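Local atomic coordinates of glutathione S-transferase enzyme with thioredoxin-like domain (Xenorhabdus nematophila, PDB entry 4L8E), a protein that probably transfers glutathione to substrates or uses it in related thiol chemistry, and binds two glutathione molecules per subunit. Residues Gly136-Gln141 with Thr161-Arg166; Thr178-Gly183 with Leu217-Gln222; Asn184-Ala189 with Gln221-Thr226. One frame throughout, in Å; residues are numbered along the deposited sequence.

Contact 1 of 3, residues Gly136-Gln141 with Thr161-Arg166; sequences GPMLGQ and TEESQR. With GSH (glutathione), chain B.
In the all-helical half of the glutathione transferase fold, Met138 and Leu139 on helix 118-145 pack against Glu163 and Ser164 on helix 154-175. The backbones come close, with Leu139 CA 6.0 Å from Ser164 CA, and no hydrogen bond passes between the two segments. Leu139 sends one branch across: CD2 sits 3.2 Å from Ser164 OG and rests against the serine CB. That hydroxyl is satisfied by Tyr160 O and by the side-chain amide of Asn142; the leucine methyl packs closely against it without being a hydrogen-bonding partner. Met138 and Glu163 meet through their aliphatic parts, CG to CG at 3.7 Å, before the thioether bends away. Glu163 CG stands anti to its nitrogen, and a bend at chi2 (61°) swings the carboxylate toward Arg166, one turn on. Arg166 grips it side-on: NE meets OE1 at 2.9 Å, nearly straight (171°), and NH2 meets OE2 at 2.8 Å. Both oxygens are met syn, somewhat out of the carboxylate plane, more so at OE1, and the two bonds fix its rotation.

The other face of 136-141 belongs to glutathione. Its glycyl carboxylate oxygen O32 lies 3.3 Å from Pro137 N, against the proline ring, and its O2 comes within 3.2 Å of Gly140 CA, an approach with no room for a side chain. The helix kinks at Pro137, which has no N-H. Pro137 O takes both Gln141 N and Gln141 NE2, while Gln141 OE1 bonds Tyr160 and Arg159 of the second subunit; that Arg159 also bonds the glutathione. Helix 118-145 thus packs on helix 154-175 with one face and on glutathione with the other. Adjacent antiparallel helices form the core of the C-terminal domain of glutathione transferases, which meets the thioredoxin-like domain across the ligand cleft.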
loop_
_atom_site.group_PDB
_atom_site.type_symbol
_atom_site.label_atom_id
_atom_site.label_comp_id
_atom_site.label_asym_id
_atom_site.label_seq_id
_atom_site.Cartn_x
_atom_site.Cartn_y
_atom_site.Cartn_z
ATOM N N GLY A 136 4.025 -0.519 -7.326
ATOM C CA GLY A 136 3.116 0.327 -8.075
ATOM C C GLY A 136 3.445 1.815 -7.987
ATOM O O GLY A 136 3.561 2.522 -9.008
ATOM N N PRO A 137 3.560 2.336 -6.770
ATOM C CA PRO A 137 3.758 3.773 -6.696
ATOM C C PRO A 137 5.040 4.216 -7.378
ATOM O O PRO A 137 5.043 5.221 -8.063
ATOM C CB PRO A 137 3.817 4.032 -5.188
ATOM C CG PRO A 137 2.919 2.988 -4.641
ATOM C CD PRO A 137 3.173 1.776 -5.467
ATOM N N MET A 138 6.125 3.476 -7.207
ATOM C CA MET A 138 7.394 3.935 -7.781
ATOM C C MET A 138 7.477 3.708 -9.299
ATOM O O MET A 138 7.973 4.571 -10.031
ATOM C CB MET A 138 8.571 3.281 -7.071
ATOM C CG MET A 138 8.645 3.651 -5.597
ATOM S SD MET A 138 8.957 5.430 -5.416
ATOM C CE MET A 138 7.330 6.033 -4.947
ATOM N N LEU A 139 7.003 2.559 -9.785
ATOM C CA LEU A 139 6.969 2.353 -11.232
ATOM C C LEU A 139 6.045 3.368 -11.905
ATOM O O LEU A 139 6.284 3.782 -13.051
ATOM C CB LEU A 139 6.576 0.922 -11.579
ATOM C CG LEU A 139 7.587 -0.142 -11.167
ATOM C CD1 LEU A 139 7.063 -1.546 -11.514
ATOM C CD2 LEU A 139 8.982 0.096 -11.765
ATOM N N GLY A 140 4.994 3.783 -11.203
ATOM C CA GLY A 140 4.099 4.810 -11.714
ATOM C C GLY A 140 4.804 6.153 -11.852
ATOM O O GLY A 140 4.466 6.949 -12.721
ATOM N N GLN A 141 5.771 6.432 -10.981
ATOM C CA GLN A 141 6.505 7.695 -11.111
ATOM C C GLN A 141 7.468 7.566 -12.282
ATOM O O GLN A 141 7.713 8.526 -13.024
ATOM C CB GLN A 141 7.287 8.033 -9.844
ATOM C CG GLN A 141 6.466 8.048 -8.582
ATOM C CD GLN A 141 5.131 8.746 -8.752
ATOM O OE1 GLN A 141 5.074 9.936 -9.053
ATOM N NE2 GLN A 141 4.032 7.995 -8.564
ATOM N N THR A 161 14.331 5.583 -12.142
ATOM C CA THR A 161 15.019 4.509 -12.859
ATOM C C THR A 161 15.772 3.593 -11.875
ATOM O O THR A 161 15.586 2.380 -11.904
ATOM C CB THR A 161 16.004 5.052 -13.913
ATOM O OG1 THR A 161 15.289 5.815 -14.891
ATOM C CG2 THR A 161 16.747 3.914 -14.602
ATOM N N GLU A 162 16.610 4.172 -11.008
ATOM C CA GLU A 162 17.365 3.399 -10.008
ATOM C C GLU A 162 16.450 2.662 -9.038
ATOM O O GLU A 162 16.717 1.519 -8.661
ATOM C CB GLU A 162 18.350 4.302 -9.253
ATOM C CG GLU A 162 19.526 4.711 -10.116
ATOM C CD GLU A 162 20.442 5.686 -9.431
ATOM O OE1 GLU A 162 20.205 6.002 -8.246
ATOM O OE2 GLU A 162 21.394 6.141 -10.089
ATOM N N GLU A 163 15.361 3.305 -8.631
ATOM C CA GLU A 163 14.407 2.657 -7.729
ATOM C C GLU A 163 13.680 1.517 -8.426
ATOM O O GLU A 163 13.449 0.479 -7.823
ATOM C CB GLU A 163 13.424 3.688 -7.159
ATOM C CG GLU A 163 12.286 3.115 -6.288
ATOM C CD GLU A 163 12.745 2.375 -5.043
ATOM O OE1 GLU A 163 13.938 2.491 -4.617
ATOM O OE2 GLU A 163 11.885 1.660 -4.473
ATOM N N SER A 164 13.350 1.699 -9.707
ATOM C CA SER A 164 12.703 0.635 -10.472
ATOM C C SER A 164 13.628 -0.581 -10.507
ATOM O O SER A 164 13.183 -1.715 -10.318
ATOM C CB SER A 164 12.392 1.102 -11.892
ATOM O OG SER A 164 11.417 2.138 -11.862
ATOM N N GLN A 165 14.909 -0.352 -10.745
ATOM C CA GLN A 165 15.892 -1.441 -10.761
ATOM C C GLN A 165 15.938 -2.152 -9.406
ATOM O O GLN A 165 15.995 -3.382 -9.336
ATOM C CB GLN A 165 17.264 -0.909 -11.155
ATOM C CG GLN A 165 17.287 -0.505 -12.633
ATOM C CD GLN A 165 18.493 0.306 -13.025
ATOM O OE1 GLN A 165 19.250 0.782 -12.182
ATOM N NE2 GLN A 165 18.683 0.462 -14.316
ATOM N N ARG A 166 15.918 -1.379 -8.327
ATOM C CA ARG A 166 15.964 -1.967 -6.983
ATOM C C ARG A 166 14.766 -2.872 -6.723
ATOM O O ARG A 166 14.886 -3.960 -6.152
ATOM C CB ARG A 166 15.987 -0.885 -5.915
ATOM C CG ARG A 166 16.300 -1.402 -4.514
ATOM C CD ARG A 166 16.056 -0.345 -3.450
ATOM N NE ARG A 166 14.647 -0.050 -3.324
ATOM C CZ ARG A 166 13.762 -0.808 -2.679
ATOM N NH1 ARG A 166 14.162 -1.876 -1.988
ATOM N NH2 ARG A 166 12.466 -0.463 -2.687
HETATM N N1 GSH B . -2.521 11.673 -11.691
HETATM C CA1 GSH B . -1.734 10.554 -12.052
HETATM C C1 GSH B . -0.304 10.991 -12.208
HETATM O O11 GSH B . -0.034 12.197 -12.506
HETATM O O12 GSH B . 0.634 10.144 -12.059
HETATM C CB1 GSH B . -2.227 10.017 -13.339
HETATM C CG1 GSH B . -1.439 8.818 -13.829
HETATM C CD1 GSH B . -1.814 7.556 -13.078
HETATM O OE1 GSH B . -2.892 7.446 -12.538
HETATM N N2 GSH B . -0.831 6.491 -13.014
HETATM C CA2 GSH B . -1.114 5.272 -12.332
HETATM C C2 GSH B . -0.119 5.145 -11.188
HETATM O O2 GSH B . 1.044 5.571 -11.245
HETATM C CB2 GSH B . -0.968 4.093 -13.223
HETATM S SG2 GSH B . -2.239 4.093 -14.497
HETATM N N3 GSH B . -0.549 4.534 -9.977
HETATM C CA3 GSH B . 0.398 4.425 -8.894
HETATM C C3 GSH B . 0.060 3.249 -8.068
HETATM O O31 GSH B . -0.521 2.265 -8.594
HETATM O O32 GSH B . 0.363 3.267 -6.841
#

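Contact 2 of 3, residues Thr178-Gly183 with Leu217-Gln222; sequences TPYLGG and LEKIQQ
Pro179 and Tyr180, in the loop between helices 154-175 and 188-197, face Lys219 near the end of helix 211-221 with the backbones well apart: Pro179 CA is 9.9 Å from Lys219 CA. The loop folds into a type II beta turn from Tyr180 to Gly183, with Gly182 at positive phi. Tyr180 O accepts from Gly183 N and also from Thr178 OG1, at 2.7 Å and nearly end-on to the carbonyl.

Lys219 bridges the gap alone. Its chain leaves the helix extended and bends only at chi3 (68°), which carries it over the tyrosine ring. CE lies 3.7 Å from Tyr180 CE1, and CD passes above the phenol oxygen. NZ ends over the face of the ring, 4.3 Å from its centroid, in a cation-pi contact. The same ammonium donates to Pro179 O at 2.8 Å, coming from above the carbonyl plane and not on a lone pair.

One lysine nitrogen is thus shared between a main-chain carbonyl and an aromatic face. Both offer negative potential, so the pair would be expected to favour the charged form of Lys219 at this partly exposed spot.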
loop_
_atom_site.group_PDB
_atom_site.type_symbol
_atom_site.label_atom_id
_atom_site.label_comp_id
_atom_site.label_asym_id
_atom_site.label_seq_id
_atom_site.Cartn_x
_atom_site.Cartn_y
_atom_site.Cartn_z
ATOM N N THR A 178 11.049 -18.936 -4.249
ATOM C CA THR A 178 9.717 -19.526 -4.270
ATOM C C THR A 178 9.100 -19.371 -5.653
ATOM O O THR A 178 9.328 -18.377 -6.328
ATOM C CB THR A 178 8.776 -18.847 -3.216
ATOM O OG1 THR A 178 8.725 -17.427 -3.414
ATOM C CG2 THR A 178 9.242 -19.108 -1.787
ATOM N N PRO A 179 8.253 -20.329 -6.067
ATOM C CA PRO A 179 7.712 -20.257 -7.430
ATOM C C PRO A 179 6.782 -19.068 -7.677
ATOM O O PRO A 179 6.774 -18.527 -8.778
ATOM C CB PRO A 179 6.973 -21.597 -7.593
ATOM C CG PRO A 179 6.841 -22.163 -6.241
ATOM C CD PRO A 179 7.983 -21.627 -5.429
ATOM N N TYR A 180 6.026 -18.670 -6.663
ATOM C CA TYR A 180 5.184 -17.472 -6.714
ATOM C C TYR A 180 5.657 -16.509 -5.626
ATOM O O TYR A 180 6.531 -16.863 -4.832
ATOM C CB TYR A 180 3.720 -17.860 -6.566
ATOM C CG TYR A 180 3.241 -18.647 -7.751
ATOM C CD1 TYR A 180 2.830 -18.009 -8.908
ATOM C CD2 TYR A 180 3.239 -20.042 -7.734
ATOM C CE1 TYR A 180 2.411 -18.743 -10.008
ATOM C CE2 TYR A 180 2.826 -20.772 -8.825
ATOM C CZ TYR A 180 2.394 -20.109 -9.950
ATOM O OH TYR A 180 2.004 -20.835 -11.035
ATOM N N LEU A 181 5.147 -15.283 -5.630
ATOM C CA LEU A 181 5.644 -14.250 -4.758
ATOM C C LEU A 181 5.223 -14.546 -3.329
ATOM O O LEU A 181 4.035 -14.523 -3.008
ATOM C CB LEU A 181 5.133 -12.871 -5.203
ATOM C CG LEU A 181 5.850 -11.696 -4.564
ATOM C CD1 LEU A 181 7.364 -11.793 -4.698
ATOM C CD2 LEU A 181 5.308 -10.383 -5.182
ATOM N N GLY A 182 6.185 -14.826 -2.460
ATOM C CA GLY A 182 5.845 -15.327 -1.132
ATOM C C GLY A 182 4.954 -16.589 -1.060
ATOM O O GLY A 182 4.113 -16.722 -0.168
ATOM N N GLY A 183 5.133 -17.544 -1.966
ATOM C CA GLY A 183 4.505 -18.832 -1.760
ATOM C C GLY A 183 4.605 -19.850 -2.873
ATOM O O GLY A 183 5.201 -19.613 -3.922
ATOM N N LEU A 217 6.815 -14.044 -15.305
ATOM C CA LEU A 217 5.929 -13.327 -16.229
ATOM C C LEU A 217 5.396 -14.284 -17.295
ATOM O O LEU A 217 4.197 -14.324 -17.561
ATOM C CB LEU A 217 6.671 -12.185 -16.912
ATOM C CG LEU A 217 6.775 -10.864 -16.145
ATOM C CD1 LEU A 217 7.751 -9.921 -16.884
ATOM C CD2 LEU A 217 5.426 -10.186 -15.943
ATOM N N GLU A 218 6.300 -15.052 -17.882
ATOM C CA GLU A 218 5.969 -16.028 -18.909
ATOM C C GLU A 218 4.947 -17.050 -18.393
ATOM O O GLU A 218 4.035 -17.449 -19.112
ATOM C CB GLU A 218 7.249 -16.702 -19.417
ATOM C CG GLU A 218 8.054 -15.806 -20.371
ATOM C CD GLU A 218 9.516 -16.223 -20.614
ATOM O OE1 GLU A 218 10.044 -17.175 -19.987
ATOM O OE2 GLU A 218 10.150 -15.555 -21.454
ATOM N N LYS A 219 5.123 -17.478 -17.152
ATOM C CA LYS A 219 4.240 -18.455 -16.526
ATOM C C LYS A 219 2.821 -17.884 -16.345
ATOM O O LYS A 219 1.818 -18.545 -16.635
ATOM C CB LYS A 219 4.835 -18.800 -15.149
ATOM C CG LYS A 219 4.121 -19.823 -14.323
ATOM C CD LYS A 219 5.061 -20.373 -13.227
ATOM C CE LYS A 219 5.418 -19.344 -12.156
ATOM N NZ LYS A 219 6.401 -19.925 -11.191
ATOM N N ILE A 220 2.738 -16.664 -15.836
ATOM C CA ILE A 220 1.438 -16.062 -15.549
ATOM C C ILE A 220 0.712 -15.696 -16.857
ATOM O O ILE A 220 -0.524 -15.753 -16.957
ATOM C CB ILE A 220 1.602 -14.860 -14.624
ATOM C CG1 ILE A 220 2.055 -15.350 -13.247
ATOM C CG2 ILE A 220 0.302 -14.081 -14.494
ATOM C CD1 ILE A 220 2.584 -14.280 -12.394
ATOM N N GLN A 221 1.489 -15.345 -17.872
ATOM C CA GLN A 221 0.943 -15.047 -19.193
ATOM C C GLN A 221 0.223 -16.251 -19.793
ATOM O O GLN A 221 -0.695 -16.106 -20.599
ATOM C CB GLN A 221 2.067 -14.592 -20.120
ATOM C CG GLN A 221 1.616 -13.960 -21.412
ATOM C CD GLN A 221 2.791 -13.570 -22.305
ATOM O OE1 GLN A 221 3.851 -14.203 -22.273
ATOM N NE2 GLN A 221 2.607 -12.520 -23.102
ATOM N N GLN A 222 0.630 -17.452 -19.398
ATOM C CA GLN A 222 0.009 -18.677 -19.927
ATOM C C GLN A 222 -1.356 -19.028 -19.287
ATOM O O GLN A 222 -2.130 -19.848 -19.823
ATOM C CB GLN A 222 0.965 -19.857 -19.781
ATOM C CG GLN A 222 2.166 -19.848 -20.755
ATOM C CD GLN A 222 1.759 -19.920 -22.227
ATOM O OE1 GLN A 222 1.968 -18.968 -22.985
ATOM N NE2 GLN A 222 1.182 -21.056 -22.636
#

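Contact 3 of 3, residues Asn184-Ala189 with Gln221-Thr226; sequences NEYSIA and QQRPAT
Tyr186 and Arg223 face each other across two loops that each lead into a helix, their CA atoms 10.4 Å apart, with Tyr186 just ahead of helix 188-197 and Arg223 at the N-cap of helix 224-230. Both side chains point into the gap and meet face to face. The guanidinium of Arg223 lies flat on the phenol ring, centres 4.1 Å apart and planes at 21°, shifted so that NE stands over the CD2-CE2 side, 3.5 Å from Tyr186 CE2. One atom back along the chain the methylene joins in over the same face: Arg223 CD sits 3.8 Å from the centroid of the Tyr186 ring, a CH-pi contact almost on the normal. A bend at chi3 (67°) lays the head group down on the ring. With its face on the tyrosine, the guanidinium keeps its N-H edge for others, and NE forms a salt bridge with Glu48 of helix 37-49.

The phenol end is tied by water. A single molecule lies 2.6 Å from Tyr186 OH and donates to Thr226 OG1 at 2.9 Å. The threonine hydroxyl also bonds Ile220 O, which links the first turn of helix 224-230 back to the helix before it.

Next to the ring, Ser187 is the N-cap of helix 188-197, its OG accepting from Ala189 N at 3.1 Å, while Ser187 N bonds Asp190. Tyr186 packs on Ile191, a pair that fits the hydrophobic staple. The Ser-x-x-Asp sequence and the bond from Ser187 N to Asp190 correspond to the conserved N-capping box of the fold, although here the serine oxygen is bonded to Ala189 N. The stacked Arg223, through its salt bridge to Glu48, ties the starts of helices 188-197 and 224-230 to helix 37-49 of the thioredoxin-like domain.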
loop_
_atom_site.group_PDB
_atom_site.type_symbol
_atom_site.label_atom_id
_atom_site.label_comp_id
_atom_site.label_asym_id
_atom_site.label_seq_id
_atom_site.Cartn_x
_atom_site.Cartn_y
_atom_site.Cartn_z
ATOM N N ASN A 184 3.960 -20.989 -2.629
ATOM C CA ASN A 184 3.959 -22.112 -3.543
ATOM C C ASN A 184 2.824 -22.046 -4.555
ATOM O O ASN A 184 2.789 -22.854 -5.488
ATOM C CB ASN A 184 3.808 -23.411 -2.754
ATOM C CG ASN A 184 5.109 -23.893 -2.183
ATOM O OD1 ASN A 184 6.180 -23.530 -2.667
ATOM N ND2 ASN A 184 5.032 -24.724 -1.154
ATOM N N GLU A 185 1.882 -21.121 -4.362
ATOM C CA GLU A 185 0.711 -21.034 -5.224
ATOM C C GLU A 185 0.445 -19.600 -5.671
ATOM O O GLU A 185 0.736 -18.652 -4.945
ATOM C CB GLU A 185 -0.537 -21.553 -4.497
ATOM C CG GLU A 185 -0.452 -23.003 -4.027
ATOM C CD GLU A 185 -0.358 -23.996 -5.179
ATOM O OE1 GLU A 185 -0.788 -23.649 -6.301
ATOM O OE2 GLU A 185 0.150 -25.123 -4.963
ATOM N N TYR A 186 -0.111 -19.466 -6.871
ATOM C CA TYR A 186 -0.578 -18.163 -7.368
ATOM C C TYR A 186 -1.537 -17.543 -6.348
ATOM O O TYR A 186 -2.473 -18.201 -5.895
ATOM C CB TYR A 186 -1.300 -18.369 -8.698
ATOM C CG TYR A 186 -1.606 -17.125 -9.544
ATOM C CD1 TYR A 186 -0.601 -16.318 -9.991
ATOM C CD2 TYR A 186 -2.908 -16.822 -9.949
ATOM C CE1 TYR A 186 -0.845 -15.205 -10.788
ATOM C CE2 TYR A 186 -3.168 -15.695 -10.748
ATOM C CZ TYR A 186 -2.131 -14.917 -11.180
ATOM O OH TYR A 186 -2.337 -13.808 -11.977
ATOM N N SER A 187 -1.296 -16.278 -5.990
ATOM C CA SER A 187 -2.120 -15.592 -5.002
ATOM C C SER A 187 -2.371 -14.155 -5.392
ATOM O O SER A 187 -1.836 -13.663 -6.384
ATOM C CB SER A 187 -1.473 -15.630 -3.614
ATOM O OG SER A 187 -0.494 -14.610 -3.448
ATOM N N ILE A 188 -3.119 -13.454 -4.554
ATOM C CA ILE A 188 -3.384 -12.048 -4.814
ATOM C C ILE A 188 -2.104 -11.205 -4.824
ATOM O O ILE A 188 -2.089 -10.138 -5.419
ATOM C CB ILE A 188 -4.464 -11.439 -3.868
ATOM C CG1 ILE A 188 -4.071 -11.559 -2.409
ATOM C CG2 ILE A 188 -5.841 -12.053 -4.140
ATOM C CD1 ILE A 188 -5.081 -10.894 -1.486
ATOM N N ALA A 189 -1.028 -11.694 -4.213
ATOM C CA ALA A 189 0.266 -10.990 -4.293
ATOM C C ALA A 189 0.754 -10.972 -5.755
ATOM O O ALA A 189 1.162 -9.944 -6.268
ATOM C CB ALA A 189 1.281 -11.637 -3.395
ATOM N N GLN A 221 1.489 -15.345 -17.872
ATOM C CA GLN A 221 0.943 -15.047 -19.193
ATOM C C GLN A 221 0.223 -16.251 -19.793
ATOM O O GLN A 221 -0.695 -16.106 -20.599
ATOM C CB GLN A 221 2.067 -14.592 -20.120
ATOM C CG GLN A 221 1.616 -13.960 -21.412
ATOM C CD GLN A 221 2.791 -13.570 -22.305
ATOM O OE1 GLN A 221 3.851 -14.203 -22.273
ATOM N NE2 GLN A 221 2.607 -12.520 -23.102
ATOM N N GLN A 222 0.630 -17.452 -19.398
ATOM C CA GLN A 222 0.009 -18.677 -19.927
ATOM C C GLN A 222 -1.356 -19.028 -19.287
ATOM O O GLN A 222 -2.130 -19.848 -19.823
ATOM C CB GLN A 222 0.965 -19.857 -19.781
ATOM C CG GLN A 222 2.166 -19.848 -20.755
ATOM C CD GLN A 222 1.759 -19.920 -22.227
ATOM O OE1 GLN A 222 1.968 -18.968 -22.985
ATOM N NE2 GLN A 222 1.182 -21.056 -22.636
ATOM N N ARG A 223 -1.664 -18.418 -18.150
ATOM C CA ARG A 223 -2.943 -18.653 -17.487
ATOM C C ARG A 223 -4.111 -18.160 -18.335
ATOM O O ARG A 223 -4.128 -17.003 -18.767
ATOM C CB ARG A 223 -2.967 -17.954 -16.122
ATOM C CG ARG A 223 -1.861 -18.421 -15.184
ATOM C CD ARG A 223 -1.999 -17.757 -13.786
ATOM N NE ARG A 223 -3.204 -18.217 -13.104
ATOM C CZ ARG A 223 -3.295 -19.338 -12.377
ATOM N NH1 ARG A 223 -2.244 -20.125 -12.183
ATOM N NH2 ARG A 223 -4.447 -19.651 -11.816
ATOM N N PRO A 224 -5.110 -19.038 -18.589
ATOM C CA PRO A 224 -6.238 -18.551 -19.375
ATOM C C PRO A 224 -6.892 -17.299 -18.807
ATOM O O PRO A 224 -7.331 -16.495 -19.628
ATOM C CB PRO A 224 -7.197 -19.750 -19.384
ATOM C CG PRO A 224 -6.302 -20.927 -19.294
ATOM C CD PRO A 224 -5.191 -20.491 -18.366
ATOM N N ALA A 225 -6.984 -17.122 -17.489
ATOM C CA ALA A 225 -7.629 -15.917 -16.962
ATOM C C ALA A 225 -6.818 -14.664 -17.301
ATOM O O ALA A 225 -7.381 -13.568 -17.474
ATOM C CB ALA A 225 -7.832 -16.022 -15.457
ATOM N N THR A 226 -5.496 -14.807 -17.396
ATOM C CA THR A 226 -4.660 -13.676 -17.800
ATOM C C THR A 226 -5.009 -13.256 -19.216
ATOM O O THR A 226 -5.252 -12.073 -19.505
ATOM C CB THR A 226 -3.172 -14.010 -17.667
ATOM O OG1 THR A 226 -2.927 -14.458 -16.326
ATOM C CG2 THR A 226 -2.309 -12.766 -17.960
HETATM O O HOH W 1 -4.212 -14.223 -13.745
#

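In the fold
From the N terminus the chain first builds the thioredoxin-like domain with helix 37-49, then enters the helical domain. Contact 1 closes the short connection, 19 residues, through the end of helix 118-145 and the start of helix 154-175, beside the glutathione pocket and second subunit. Both later contacts come after it in the chain, and they cross each other: 178-183 and 184-189 are consecutive, and their partners, 217-222 and 221-226, share Gln221 and Gln222, so each closes a long excursion through helices 188-197 and 211-221. Their centres are about 7 Å apart, with Tyr180 packing on Glu185; contact 1 is about 20 Å from contact 2 and about 23 Å from contact 3, between centres.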